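Local atomic coordinates of CLIP-associating protein (Drosophila melanogaster, PDB entry 4G3A), a protein that tracks microtubule plus ends and stabilises dynamic microtubules, supporting mitotic spindle formation and kinetochore attachment, here represented by its N-terminal TOG-like domain. Residues Q14-A19 with D52-W57; A127-L132 with L149-N154; P172-L177 with P205-M210. All coordinates share one frame; numbering follows the deposited sequence.

Followed from the N terminus, the three contacts come one after another along an all-helical HEAT-repeat array, and none overlaps another in sequence. Contact 1 closes over 32 intervening residues, mostly helical, bringing helix 9-18 against helix 47-58 near one end of the domain. Contact 2, close to the middle of the chain, joins the successive helices 125-136 and 142-159 over 16 intervening residues, again mostly helical. Contact 3 ties helix 170-175 to the segment around helix 203-208, closing a span of 27 residues that contains helix 182-199. It lies on the other side of the chain's centre from contact 1; the centres of contacts 1 and 3 are about 45 Å apart. Contacts 2 and 3 touch through L149, which packs on V173 and L176.

Contact 1. Residues Q14-A19 with D52-W57; sequences QQMPKA and DGLMPW
M16, a selenomethionine, reaches across from helix 9-18 and lays its terminal methyl over the indole of W57 in a CH-pi contact; with its selenium also near the ring, the side chain makes a Met-aromatic pair between helices of the HEAT-repeat array. The two short helical segments run roughly the same way, with their axes at 34° and 9.9 Å apart at closest approach. M16 and G53 are the nearest backbone neighbours, and it is the absence of a side chain on G53 that lets the selenomethionine come so far in.

M16 has the most surface buried here. Its chain is bent at the last torsion (chi3 91°), which carries CE past the selenium and into the angle between the G53 backbone and the indole. CE of M16 stands 3.9 Å from the centroid of the six-membered ring of W57, 9° off the ring normal, so the methyl sits squarely over the face. The selenium approaches the same ring more obliquely and from farther off. Nearer the root of the chain, CG of M16 meets CZ2 of W57 at 3.6 Å, and the two side chains cross at about a right angle.

Around the indole, K24, A28 and L31 of helix 21-36 and I65 and S69 of helix 63-80 add their side chains, so W57 joins four helices. With W57 cut back to an alanine, the methyl of M16 is likely to lose its aromatic floor and a gap to open between helices 9-18, 21-36 and 63-80. L54 completes the pocket with one branch, its CD2 lying 3.7 Å from CE of M16. On the glycine side the fit is close: CE of M16 lies 3.3 Å from the carbonyl carbon of G53.

Contact 2. Residues A127-L132 with L149-N154; sequences ALIDKL and LQTIVN
I129 pushes its CD1 methyl alongside the CG2 methyl of T151, 3.8 Å away, the two side chains sliding past each other in opposite directions. Its other branch works separately: CG2 of I129 rests 4.0 Å from CG1 of I152, so one isoleucine straddles two successive residues of helix 142-159. One turn on, L132 comes in at about a right angle to T151, and its CD1 sits 3.9 Å from the same CG2 methyl. That methyl is therefore shared between I129 and L132.

The rotation of T151 sorts its two branches: chi1 -57° sets CG2 opposite the backbone N and into the apolar patch, and OG1 beside that N. The hydroxyl finds its polar partners outside the patch, in hydrogen bonds with Q111 and with the carbonyl oxygen of E147 in the preceding turn. No hydrogen bond crosses between the segments themselves; the join is made by aliphatic carbon alone. F148 lies against both I129 and L132, and L114 of helix 104-119 also touches L132.

All four touching side chains are buried near the centre of the chain. The segment axes stand 10.8 Å apart and at 167°, the nearly antiparallel packing of consecutive helices that characterises the helical hairpins of a HEAT-repeat TOG domain.

Contact 3. Residues P172-L177 with P205-M210; sequences PVCALL and PDLRRM
With chi1 at -75°, C174 holds SG opposite its own carbonyl carbon and aims it from helix 170-175 at L207 and M210, while M210, a selenomethionine, folds back on itself through chi2 and chi3 (69° and 64°). The result is a small apolar junction in the HEAT-repeat TOG domain, toward its C-terminal end, between two short helices, 170-175 and 203-208, separated in sequence by helix 182-199.

C174 carries the whole contact on its side, and its SG meets L207 and M210 in directions about a right angle apart. M210 presents the beginning of its chain rather than its selenium: CG lies 4.0 Å from SG of C174 and 4.1 Å from CB of the same cysteine. L207 lies on helix 203-208 and M210 three residues on, where its N donates a backbone hydrogen bond to O of L207.

Other residues extend the apolar surroundings. I170 touches both L207 and M210, V213 reaches C174, and L218 and F225 of helix 215-229 pack on L207, linking the junction to the last helix of the chain. No hydrogen bond joins the two segments. The nearest approach is made by one leucine branch, with CD2 of L207 3.5 Å from SG of C174.

Contact 1. Residues Q14-A19 with D52-W57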
loop_
_atom_site.group_PDB
_atom_site.type_symbol
_atom_site.label_atom_id
_atom_site.label_comp_id
_atom_site.label_asym_id
_atom_site.label_seq_id
_atom_site.Cartn_x
_atom_site.Cartn_y
_atom_site.Cartn_z
ATOM N N GLN A 14 22.647 14.559 8.306
ATOM C CA GLN A 14 23.195 15.271 9.457
ATOM C C GLN A 14 22.214 16.286 10.043
ATOM O O GLN A 14 22.105 16.426 11.261
ATOM C CB GLN A 14 24.518 15.948 9.081
ATOM C CG GLN A 14 25.616 14.961 8.718
ATOM C CD GLN A 14 26.693 15.568 7.843
ATOM O OE1 GLN A 14 26.536 16.673 7.319
ATOM N NE2 GLN A 14 27.796 14.845 7.674
ATOM N N GLN A 15 21.485 16.972 9.171
ATOM C CA GLN A 15 20.646 18.087 9.583
ATOM C C GLN A 15 19.256 17.664 10.047
ATOM O O GLN A 15 18.534 18.457 10.651
ATOM C CB GLN A 15 20.525 19.084 8.436
ATOM C CG GLN A 15 20.381 20.516 8.887
ATOM C CD GLN A 15 20.113 21.455 7.732
ATOM O OE1 GLN A 15 20.702 21.323 6.655
ATOM N NE2 GLN A 15 19.214 22.411 7.947
HETATM N N MSE A 16 18.884 16.419 9.756
HETATM C CA MSE A 16 17.565 15.898 10.106
HETATM C C MSE A 16 17.296 15.803 11.608
HETATM O O MSE A 16 16.258 16.264 12.080
HETATM C CB MSE A 16 17.317 14.539 9.429
HETATM C CG MSE A 16 16.728 14.649 8.034
HETATM SE SE MSE A 16 16.993 13.055 6.936
HETATM C CE MSE A 16 15.358 12.041 7.348
ATOM N N PRO A 17 18.218 15.193 12.367
ATOM C CA PRO A 17 17.953 15.016 13.798
ATOM C C PRO A 17 17.652 16.336 14.502
ATOM O O PRO A 17 16.577 16.487 15.083
ATOM C CB PRO A 17 19.261 14.419 14.322
ATOM C CG PRO A 17 19.855 13.732 13.142
ATOM C CD PRO A 17 19.496 14.584 11.962
ATOM N N LYS A 18 18.587 17.281 14.441
ATOM C CA LYS A 18 18.449 18.543 15.164
ATOM C C LYS A 18 17.243 19.378 14.726
ATOM O O LYS A 18 16.513 19.902 15.565
ATOM C CB LYS A 18 19.739 19.372 15.066
ATOM C CG LYS A 18 20.318 19.490 13.660
ATOM C CD LYS A 18 21.504 20.443 13.621
ATOM C CE LYS A 18 22.755 19.760 13.090
ATOM N NZ LYS A 18 23.861 20.726 12.824
ATOM N N ALA A 19 17.042 19.484 13.416
ATOM C CA ALA A 19 16.059 20.399 12.827
ATOM C C ALA A 19 14.725 20.620 13.546
ATOM O O ALA A 19 14.010 19.670 13.871
ATOM C CB ALA A 19 15.686 19.941 11.421
ATOM N N ASP A 52 16.794 5.406 9.079
ATOM C CA ASP A 52 16.523 5.676 10.483
ATOM C C ASP A 52 15.975 7.089 10.646
ATOM O O ASP A 52 15.054 7.318 11.429
ATOM C CB ASP A 52 17.790 5.500 11.324
ATOM C CG ASP A 52 18.346 4.085 11.267
ATOM O OD1 ASP A 52 17.582 3.147 10.950
ATOM O OD2 ASP A 52 19.553 3.913 11.543
ATOM N N GLY A 53 16.540 8.028 9.893
ATOM C CA GLY A 53 16.128 9.421 9.971
ATOM C C GLY A 53 14.701 9.654 9.506
ATOM O O GLY A 53 13.989 10.495 10.055
ATOM N N LEU A 54 14.282 8.918 8.483
ATOM C CA LEU A 54 12.948 9.089 7.926
ATOM C C LEU A 54 11.872 8.565 8.882
ATOM O O LEU A 54 10.716 8.991 8.831
ATOM C CB LEU A 54 12.840 8.365 6.578
ATOM C CG LEU A 54 13.624 8.967 5.414
ATOM C CD1 LEU A 54 13.638 8.019 4.231
ATOM C CD2 LEU A 54 13.036 10.311 5.022
HETATM N N MSE A 55 12.263 7.639 9.751
HETATM C CA MSE A 55 11.308 6.911 10.585
HETATM C C MSE A 55 10.477 7.795 11.524
HETATM O O MSE A 55 9.261 7.639 11.594
HETATM C CB MSE A 55 12.000 5.771 11.337
HETATM C CG MSE A 55 12.453 4.643 10.424
HETATM SE SE MSE A 55 10.961 3.893 9.386
HETATM C CE MSE A 55 9.763 3.544 10.884
ATOM N N PRO A 56 11.126 8.726 12.248
ATOM C CA PRO A 56 10.346 9.659 13.071
ATOM C C PRO A 56 9.396 10.537 12.250
ATOM O O PRO A 56 8.354 10.948 12.755
ATOM C CB PRO A 56 11.424 10.518 13.743
ATOM C CG PRO A 56 12.616 9.633 13.794
ATOM C CD PRO A 56 12.570 8.818 12.530
ATOM N N TRP A 57 9.759 10.834 11.008
ATOM C CA TRP A 57 8.887 11.603 10.131
ATOM C C TRP A 57 7.663 10.746 9.783
ATOM O O TRP A 57 6.512 11.179 9.884
ATOM C CB TRP A 57 9.629 11.968 8.843
ATOM C CG TRP A 57 10.724 13.001 8.993
ATOM C CD1 TRP A 57 11.239 13.499 10.155
ATOM C CD2 TRP A 57 11.427 13.659 7.928
ATOM N NE1 TRP A 57 12.223 14.424 9.880
ATOM C CE2 TRP A 57 12.355 14.542 8.521
ATOM C CE3 TRP A 57 11.362 13.587 6.531
ATOM C CZ2 TRP A 57 13.206 15.345 7.767
ATOM C CZ3 TRP A 57 12.210 14.387 5.783
ATOM C CH2 TRP A 57 13.122 15.253 6.402
#

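Contact 2. Residues A127-L132 with L149-N154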
loop_
_atom_site.group_PDB
_atom_site.type_symbol
_atom_site.label_atom_id
_atom_site.label_comp_id
_atom_site.label_asym_id
_atom_site.label_seq_id
_atom_site.Cartn_x
_atom_site.Cartn_y
_atom_site.Cartn_z
ATOM N N ALA A 127 4.188 -11.807 -2.591
ATOM C CA ALA A 127 4.838 -11.635 -1.291
ATOM C C ALA A 127 4.310 -10.417 -0.534
ATOM O O ALA A 127 3.990 -10.503 0.657
ATOM C CB ALA A 127 6.364 -11.543 -1.454
ATOM N N LEU A 128 4.230 -9.278 -1.216
ATOM C CA LEU A 128 3.733 -8.061 -0.581
ATOM C C LEU A 128 2.264 -8.146 -0.189
ATOM O O LEU A 128 1.883 -7.758 0.911
ATOM C CB LEU A 128 3.923 -6.838 -1.472
ATOM C CG LEU A 128 3.462 -5.543 -0.780
ATOM C CD1 LEU A 128 4.191 -5.340 0.554
ATOM C CD2 LEU A 128 3.640 -4.310 -1.670
ATOM N N ILE A 129 1.420 -8.616 -1.097
ATOM C CA ILE A 129 -0.004 -8.658 -0.762
ATOM C C ILE A 129 -0.250 -9.609 0.423
ATOM O O ILE A 129 -1.001 -9.278 1.345
ATOM C CB ILE A 129 -0.893 -9.020 -1.981
ATOM C CG1 ILE A 129 -0.669 -8.031 -3.126
ATOM C CG2 ILE A 129 -2.364 -9.066 -1.575
ATOM C CD1 ILE A 129 -0.904 -6.581 -2.760
ATOM N N ASP A 130 0.391 -10.778 0.400
ATOM C CA ASP A 130 0.277 -11.731 1.512
ATOM C C ASP A 130 0.722 -11.090 2.826
ATOM O O ASP A 130 0.076 -11.240 3.858
ATOM C CB ASP A 130 1.129 -12.983 1.272
ATOM C CG ASP A 130 0.562 -13.908 0.204
ATOM O OD1 ASP A 130 -0.406 -13.540 -0.491
ATOM O OD2 ASP A 130 1.113 -15.020 0.059
ATOM N N LYS A 131 1.843 -10.381 2.787
ATOM C CA LYS A 131 2.366 -9.740 3.983
ATOM C C LYS A 131 1.388 -8.682 4.491
ATOM O O LYS A 131 1.133 -8.577 5.689
ATOM C CB LYS A 131 3.733 -9.098 3.688
ATOM C CG LYS A 131 4.402 -8.522 4.912
ATOM C CD LYS A 131 4.696 -9.614 5.953
ATOM C CE LYS A 131 5.719 -9.127 7.007
ATOM N NZ LYS A 131 5.868 -10.162 8.065
ATOM N N LEU A 132 0.836 -7.894 3.578
ATOM C CA LEU A 132 -0.144 -6.885 3.963
ATOM C C LEU A 132 -1.367 -7.556 4.589
ATOM O O LEU A 132 -1.946 -7.043 5.548
ATOM C CB LEU A 132 -0.585 -6.085 2.742
ATOM C CG LEU A 132 0.484 -5.171 2.130
ATOM C CD1 LEU A 132 -0.033 -4.585 0.834
ATOM C CD2 LEU A 132 0.829 -4.069 3.096
ATOM N N LEU A 149 -8.164 -3.631 0.559
ATOM C CA LEU A 149 -8.939 -4.260 -0.515
ATOM C C LEU A 149 -8.607 -3.577 -1.838
ATOM O O LEU A 149 -8.455 -4.240 -2.859
ATOM C CB LEU A 149 -10.443 -4.223 -0.222
ATOM C CG LEU A 149 -10.879 -5.126 0.943
ATOM C CD1 LEU A 149 -12.313 -4.848 1.371
ATOM C CD2 LEU A 149 -10.686 -6.611 0.619
ATOM N N GLN A 150 -8.456 -2.257 -1.809
ATOM C CA GLN A 150 -8.131 -1.514 -3.020
ATOM C C GLN A 150 -6.715 -1.834 -3.500
ATOM O O GLN A 150 -6.453 -1.880 -4.704
ATOM C CB GLN A 150 -8.312 -0.011 -2.793
ATOM C CG GLN A 150 -8.075 0.835 -4.034
ATOM C CD GLN A 150 -9.128 0.623 -5.097
ATOM O OE1 GLN A 150 -8.808 0.372 -6.267
ATOM N NE2 GLN A 150 -10.396 0.712 -4.700
ATOM N N THR A 151 -5.799 -2.064 -2.557
ATOM C CA THR A 151 -4.445 -2.462 -2.920
ATOM C C THR A 151 -4.482 -3.776 -3.690
ATOM O O THR A 151 -3.754 -3.958 -4.667
ATOM C CB THR A 151 -3.550 -2.658 -1.673
ATOM O OG1 THR A 151 -3.524 -1.451 -0.897
ATOM C CG2 THR A 151 -2.136 -3.039 -2.089
ATOM N N ILE A 152 -5.312 -4.707 -3.230
ATOM C CA ILE A 152 -5.473 -5.979 -3.929
ATOM C C ILE A 152 -5.995 -5.747 -5.343
ATOM O O ILE A 152 -5.479 -6.306 -6.324
ATOM C CB ILE A 152 -6.475 -6.891 -3.203
ATOM C CG1 ILE A 152 -5.918 -7.339 -1.850
ATOM C CG2 ILE A 152 -6.838 -8.087 -4.082
ATOM C CD1 ILE A 152 -6.923 -8.128 -1.012
ATOM N N VAL A 153 -7.021 -4.919 -5.445
ATOM C CA VAL A 153 -7.623 -4.621 -6.756
ATOM C C VAL A 153 -6.575 -4.036 -7.707
ATOM O O VAL A 153 -6.445 -4.474 -8.861
ATOM C CB VAL A 153 -8.830 -3.679 -6.620
ATOM C CG1 VAL A 153 -9.201 -3.075 -7.980
ATOM C CG2 VAL A 153 -10.040 -4.439 -6.038
ATOM N N ASN A 154 -5.808 -3.070 -7.215
ATOM C CA ASN A 154 -4.804 -2.401 -8.055
ATOM C C ASN A 154 -3.712 -3.367 -8.488
ATOM O O ASN A 154 -3.281 -3.345 -9.637
ATOM C CB ASN A 154 -4.168 -1.209 -7.328
ATOM C CG ASN A 154 -5.153 -0.092 -7.039
ATOM O OD1 ASN A 154 -4.913 0.745 -6.172
ATOM N ND2 ASN A 154 -6.268 -0.076 -7.757
#

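Contact 3. Residues P172-L177 with P205-M210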
loop_
_atom_site.group_PDB
_atom_site.type_symbol
_atom_site.label_atom_id
_atom_site.label_comp_id
_atom_site.label_asym_id
_atom_site.label_seq_id
_atom_site.Cartn_x
_atom_site.Cartn_y
_atom_site.Cartn_z
ATOM N N PRO A 172 -11.095 -14.622 3.151
ATOM C CA PRO A 172 -11.011 -13.383 3.932
ATOM C C PRO A 172 -11.761 -12.195 3.324
ATOM O O PRO A 172 -12.334 -11.416 4.084
ATOM C CB PRO A 172 -9.502 -13.093 3.999
ATOM C CG PRO A 172 -8.864 -14.019 3.036
ATOM C CD PRO A 172 -9.767 -15.191 2.877
ATOM N N VAL A 173 -11.756 -12.036 2.001
ATOM C CA VAL A 173 -12.540 -10.952 1.410
ATOM C C VAL A 173 -14.037 -11.170 1.701
ATOM O O VAL A 173 -14.775 -10.235 2.023
ATOM C CB VAL A 173 -12.307 -10.841 -0.108
ATOM C CG1 VAL A 173 -13.335 -9.889 -0.743
ATOM C CG2 VAL A 173 -10.879 -10.386 -0.386
ATOM N N CYS A 174 -14.487 -12.411 1.601
ATOM C CA CYS A 174 -15.888 -12.701 1.905
ATOM C C CYS A 174 -16.224 -12.372 3.364
ATOM O O CYS A 174 -17.301 -11.866 3.651
ATOM C CB CYS A 174 -16.235 -14.145 1.561
ATOM S SG CYS A 174 -16.427 -14.448 -0.227
ATOM N N ALA A 175 -15.293 -12.639 4.281
ATOM C CA ALA A 175 -15.490 -12.271 5.681
ATOM C C ALA A 175 -15.769 -10.782 5.834
ATOM O O ALA A 175 -16.537 -10.379 6.703
ATOM C CB ALA A 175 -14.279 -12.675 6.526
ATOM N N LEU A 176 -15.132 -9.960 5.001
ATOM C CA LEU A 176 -15.360 -8.518 5.056
ATOM C C LEU A 176 -16.728 -8.058 4.537
ATOM O O LEU A 176 -17.111 -6.903 4.748
ATOM C CB LEU A 176 -14.226 -7.754 4.363
ATOM C CG LEU A 176 -12.879 -7.837 5.104
ATOM C CD1 LEU A 176 -11.875 -6.886 4.486
ATOM C CD2 LEU A 176 -13.053 -7.531 6.583
ATOM N N LEU A 177 -17.463 -8.949 3.859
ATOM C CA LEU A 177 -18.853 -8.658 3.505
ATOM C C LEU A 177 -19.696 -8.393 4.752
ATOM O O LEU A 177 -20.653 -7.627 4.701
ATOM C CB LEU A 177 -19.484 -9.805 2.692
ATOM C CG LEU A 177 -18.925 -10.007 1.279
ATOM C CD1 LEU A 177 -19.464 -11.291 0.643
ATOM C CD2 LEU A 177 -19.249 -8.808 0.401
ATOM N N PRO A 205 -19.286 -20.785 -8.356
ATOM C CA PRO A 205 -19.403 -21.953 -7.468
ATOM C C PRO A 205 -18.426 -21.893 -6.290
ATOM O O PRO A 205 -18.674 -22.502 -5.252
ATOM C CB PRO A 205 -19.066 -23.131 -8.392
ATOM C CG PRO A 205 -18.255 -22.515 -9.505
ATOM C CD PRO A 205 -18.866 -21.170 -9.714
ATOM N N ASP A 206 -17.321 -21.172 -6.454
ATOM C CA ASP A 206 -16.399 -20.937 -5.351
ATOM C C ASP A 206 -17.116 -20.217 -4.224
ATOM O O ASP A 206 -16.966 -20.561 -3.052
ATOM C CB ASP A 206 -15.233 -20.059 -5.807
ATOM C CG ASP A 206 -14.107 -20.851 -6.436
ATOM O OD1 ASP A 206 -14.163 -22.101 -6.408
ATOM O OD2 ASP A 206 -13.162 -20.214 -6.950
ATOM N N LEU A 207 -17.869 -19.185 -4.582
ATOM C CA LEU A 207 -18.601 -18.420 -3.588
ATOM C C LEU A 207 -19.774 -19.233 -3.073
ATOM O O LEU A 207 -20.181 -19.092 -1.925
ATOM C CB LEU A 207 -19.072 -17.079 -4.155
ATOM C CG LEU A 207 -17.975 -16.146 -4.660
ATOM C CD1 LEU A 207 -18.588 -15.039 -5.519
ATOM C CD2 LEU A 207 -17.157 -15.561 -3.495
ATOM N N ARG A 208 -20.321 -20.099 -3.913
ATOM C CA ARG A 208 -21.497 -20.839 -3.482
ATOM C C ARG A 208 -21.159 -21.819 -2.353
ATOM O O ARG A 208 -22.017 -22.145 -1.534
ATOM C CB ARG A 208 -22.152 -21.560 -4.658
ATOM C CG ARG A 208 -23.606 -21.903 -4.400
ATOM C CD ARG A 208 -24.168 -22.692 -5.543
ATOM N NE ARG A 208 -25.489 -23.231 -5.239
ATOM C CZ ARG A 208 -26.622 -22.779 -5.770
ATOM N NH1 ARG A 208 -26.597 -21.767 -6.630
ATOM N NH2 ARG A 208 -27.776 -23.344 -5.442
ATOM N N ARG A 209 -19.906 -22.272 -2.311
ATOM C CA ARG A 209 -19.419 -23.142 -1.236
ATOM C C ARG A 209 -19.076 -22.337 0.026
ATOM O O ARG A 209 -18.887 -22.893 1.106
ATOM C CB ARG A 209 -18.180 -23.919 -1.696
ATOM C CG ARG A 209 -16.904 -23.083 -1.651
ATOM C CD ARG A 209 -15.666 -23.812 -2.179
ATOM N NE ARG A 209 -15.125 -24.780 -1.227
ATOM C CZ ARG A 209 -14.581 -24.464 -0.054
ATOM N NH1 ARG A 209 -14.510 -23.197 0.336
ATOM N NH2 ARG A 209 -14.112 -25.419 0.738
HETATM N N MSE A 210 -18.989 -21.024 -0.124
HETATM C CA MSE A 210 -18.663 -20.142 0.984
HETATM C C MSE A 210 -19.889 -20.022 1.881
HETATM O O MSE A 210 -20.690 -19.106 1.715
HETATM C CB MSE A 210 -18.284 -18.758 0.447
HETATM C CG MSE A 210 -17.079 -18.116 1.091
HETATM SE SE MSE A 210 -15.416 -19.023 0.657
HETATM C CE MSE A 210 -15.365 -18.726 -1.234
#